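Local structure of N-acetylmuramoyl-L-alanine amidase (Mycobacteroides abscessus, 7AGL) at residues D100-I105 with H175-V180. The protein probably hydrolyses the amide bond between N-acetylmuramic acid and L-alanine in peptidoglycan, as a zinc-dependent cell-wall amidase. Sequence-based numbering, arbitrary orientation.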
loop_
_atom_site.group_PDB
_atom_site.type_symbol
_atom_site.label_atom_id
_atom_site.label_comp_id
_atom_site.label_asym_id
_atom_site.label_seq_id
_atom_site.Cartn_x
_atom_site.Cartn_y
_atom_site.Cartn_z
ATOM N N ASP A 100 -8.528 -1.676 12.794
ATOM C CA ASP A 100 -9.590 -2.381 12.094
ATOM C C ASP A 100 -9.201 -2.698 10.654
ATOM O O ASP A 100 -9.727 -3.658 10.075
ATOM C CB ASP A 100 -10.862 -1.535 12.145
ATOM C CG ASP A 100 -11.351 -1.320 13.567
ATOM O OD1 ASP A 100 -11.809 -2.303 14.182
ATOM O OD2 ASP A 100 -11.255 -0.190 14.089
ATOM N N ALA A 101 -8.293 -1.909 10.074
ATOM C CA ALA A 101 -7.822 -2.089 8.701
ATOM C C ALA A 101 -6.483 -1.379 8.529
ATOM O O ALA A 101 -6.231 -0.346 9.157
ATOM C CB ALA A 101 -8.833 -1.564 7.671
ATOM N N VAL A 102 -5.624 -1.954 7.673
ATOM C CA VAL A 102 -4.300 -1.432 7.348
ATOM C C VAL A 102 -4.175 -1.369 5.838
ATOM O O VAL A 102 -4.482 -2.350 5.159
ATOM C CB VAL A 102 -3.176 -2.323 7.911
ATOM C CG1 VAL A 102 -1.801 -1.723 7.532
ATOM C CG2 VAL A 102 -3.338 -2.485 9.412
ATOM N N VAL A 103 -3.697 -0.240 5.308
ATOM C CA VAL A 103 -3.490 -0.105 3.866
ATOM C C VAL A 103 -2.073 0.358 3.607
ATOM O O VAL A 103 -1.670 1.431 4.077
ATOM C CB VAL A 103 -4.482 0.867 3.217
ATOM C CG1 VAL A 103 -4.117 1.040 1.746
ATOM C CG2 VAL A 103 -5.908 0.342 3.381
ATOM N N SER A 104 -1.327 -0.433 2.842
ATOM C CA SER A 104 0.009 -0.068 2.399
ATOM C C SER A 104 -0.100 0.452 0.970
ATOM O O SER A 104 -0.803 -0.142 0.144
ATOM C CB SER A 104 0.939 -1.288 2.482
ATOM O OG SER A 104 2.254 -1.005 2.026
ATOM N N ILE A 105 0.575 1.564 0.689
ATOM C CA ILE A 105 0.480 2.261 -0.596
ATOM C C ILE A 105 1.835 2.199 -1.295
ATOM O O ILE A 105 2.861 2.616 -0.735
ATOM C CB ILE A 105 0.014 3.716 -0.427
ATOM C CG1 ILE A 105 -1.421 3.764 0.112
ATOM C CG2 ILE A 105 0.146 4.483 -1.760
ATOM C CD1 ILE A 105 -2.467 3.118 -0.801
ATOM N N HIS A 175 -3.973 -8.054 11.434
ATOM C CA HIS A 175 -5.242 -7.376 11.209
ATOM C C HIS A 175 -5.457 -7.305 9.708
ATOM O O HIS A 175 -4.508 -7.488 8.940
ATOM C CB HIS A 175 -5.229 -5.974 11.838
ATOM C CG HIS A 175 -4.911 -6.009 13.298
ATOM N ND1 HIS A 175 -3.618 -5.993 13.778
ATOM C CD2 HIS A 175 -5.711 -6.192 14.374
ATOM C CE1 HIS A 175 -3.637 -6.106 15.096
ATOM N NE2 HIS A 175 -4.895 -6.220 15.483
ATOM N N PRO A 176 -6.691 -7.067 9.254
ATOM C CA PRO A 176 -6.929 -7.047 7.804
ATOM C C PRO A 176 -6.066 -5.990 7.128
ATOM O O PRO A 176 -6.006 -4.829 7.558
ATOM C CB PRO A 176 -8.426 -6.728 7.690
ATOM C CG PRO A 176 -9.006 -7.193 8.983
ATOM C CD PRO A 176 -7.948 -6.864 10.003
ATOM N N LYS A 177 -5.380 -6.400 6.067
ATOM C CA LYS A 177 -4.394 -5.528 5.444
ATOM C C LYS A 177 -4.342 -5.811 3.951
ATOM O O LYS A 177 -4.448 -6.959 3.525
ATOM C CB LYS A 177 -3.000 -5.729 6.075
ATOM C CG LYS A 177 -1.905 -4.868 5.410
ATOM C CD LYS A 177 -0.549 -5.069 6.065
ATOM C CE LYS A 177 0.484 -4.171 5.416
ATOM N NZ LYS A 177 1.790 -4.211 6.178
ATOM N N VAL A 178 -4.175 -4.751 3.157
ATOM C CA VAL A 178 -3.903 -4.893 1.736
ATOM C C VAL A 178 -2.756 -3.964 1.382
ATOM O O VAL A 178 -2.503 -2.963 2.069
ATOM C CB VAL A 178 -5.154 -4.597 0.857
ATOM C CG1 VAL A 178 -6.251 -5.621 1.134
ATOM C CG2 VAL A 178 -5.660 -3.170 1.087
ATOM N N LEU A 179 -2.025 -4.330 0.332
ATOM C CA LEU A 179 -0.960 -3.496 -0.224
ATOM C C LEU A 179 -1.419 -3.138 -1.623
ATOM O O LEU A 179 -1.497 -4.016 -2.496
ATOM C CB LEU A 179 0.387 -4.227 -0.241
ATOM C CG LEU A 179 1.635 -3.423 -0.655
ATOM C CD1 LEU A 179 2.905 -4.179 -0.225
ATOM C CD2 LEU A 179 1.709 -3.097 -2.160
ATOM N N VAL A 180 -1.730 -1.859 -1.835
ATOM C CA VAL A 180 -2.252 -1.402 -3.119
ATOM C C VAL A 180 -1.098 -0.819 -3.913
ATOM O O VAL A 180 -0.516 0.190 -3.511
ATOM C CB VAL A 180 -3.372 -0.365 -2.945
ATOM C CG1 VAL A 180 -3.943 0.018 -4.313
ATOM C CG2 VAL A 180 -4.487 -0.932 -2.053
#
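Pro-176 opens the ladder between two parallel central strands of the amidase sheet: its ring lies by the carbonyl O of Asp-100, and its own O accepts the N-H of Val-102. Lys-177 follows: CG, anti to the backbone N (chi1 178°), lies 3.8 Å from Val-102 CG1, and the extended chain beyond it brings CE to 4.1 Å from Ser-104 CB. Its NZ ends in a salt bridge with Glu-94 and a hydrogen bond to Gly-169 O. Val-178 then grips the neighbouring strand twice, its N donating to Val-102 O and its O receiving Ser-104 N at 2.9 Å in an almost straight bond (177°). On the opposite face its CG2 meets Val-103 CG2 at 4.2 Å, where both valines touch Phe-137 of helix 132-147. Leu-179 returns to the lysine face, where CG lies 3.7 Å from Ser-104 OG, a hydroxyl hydrogen-bonded to Asp-13; the leucine side chain is about 6 Å from the zinc ion. Val-180 closes the run, N to Ser-104 O at 2.8 Å, with CB 4.2 Å from Ile-105 CD1. The chemistry thus divides the faces: one joins apolar side chains to covering helices, while the other buries an ammonium and a hydroxyl, each met by an acid.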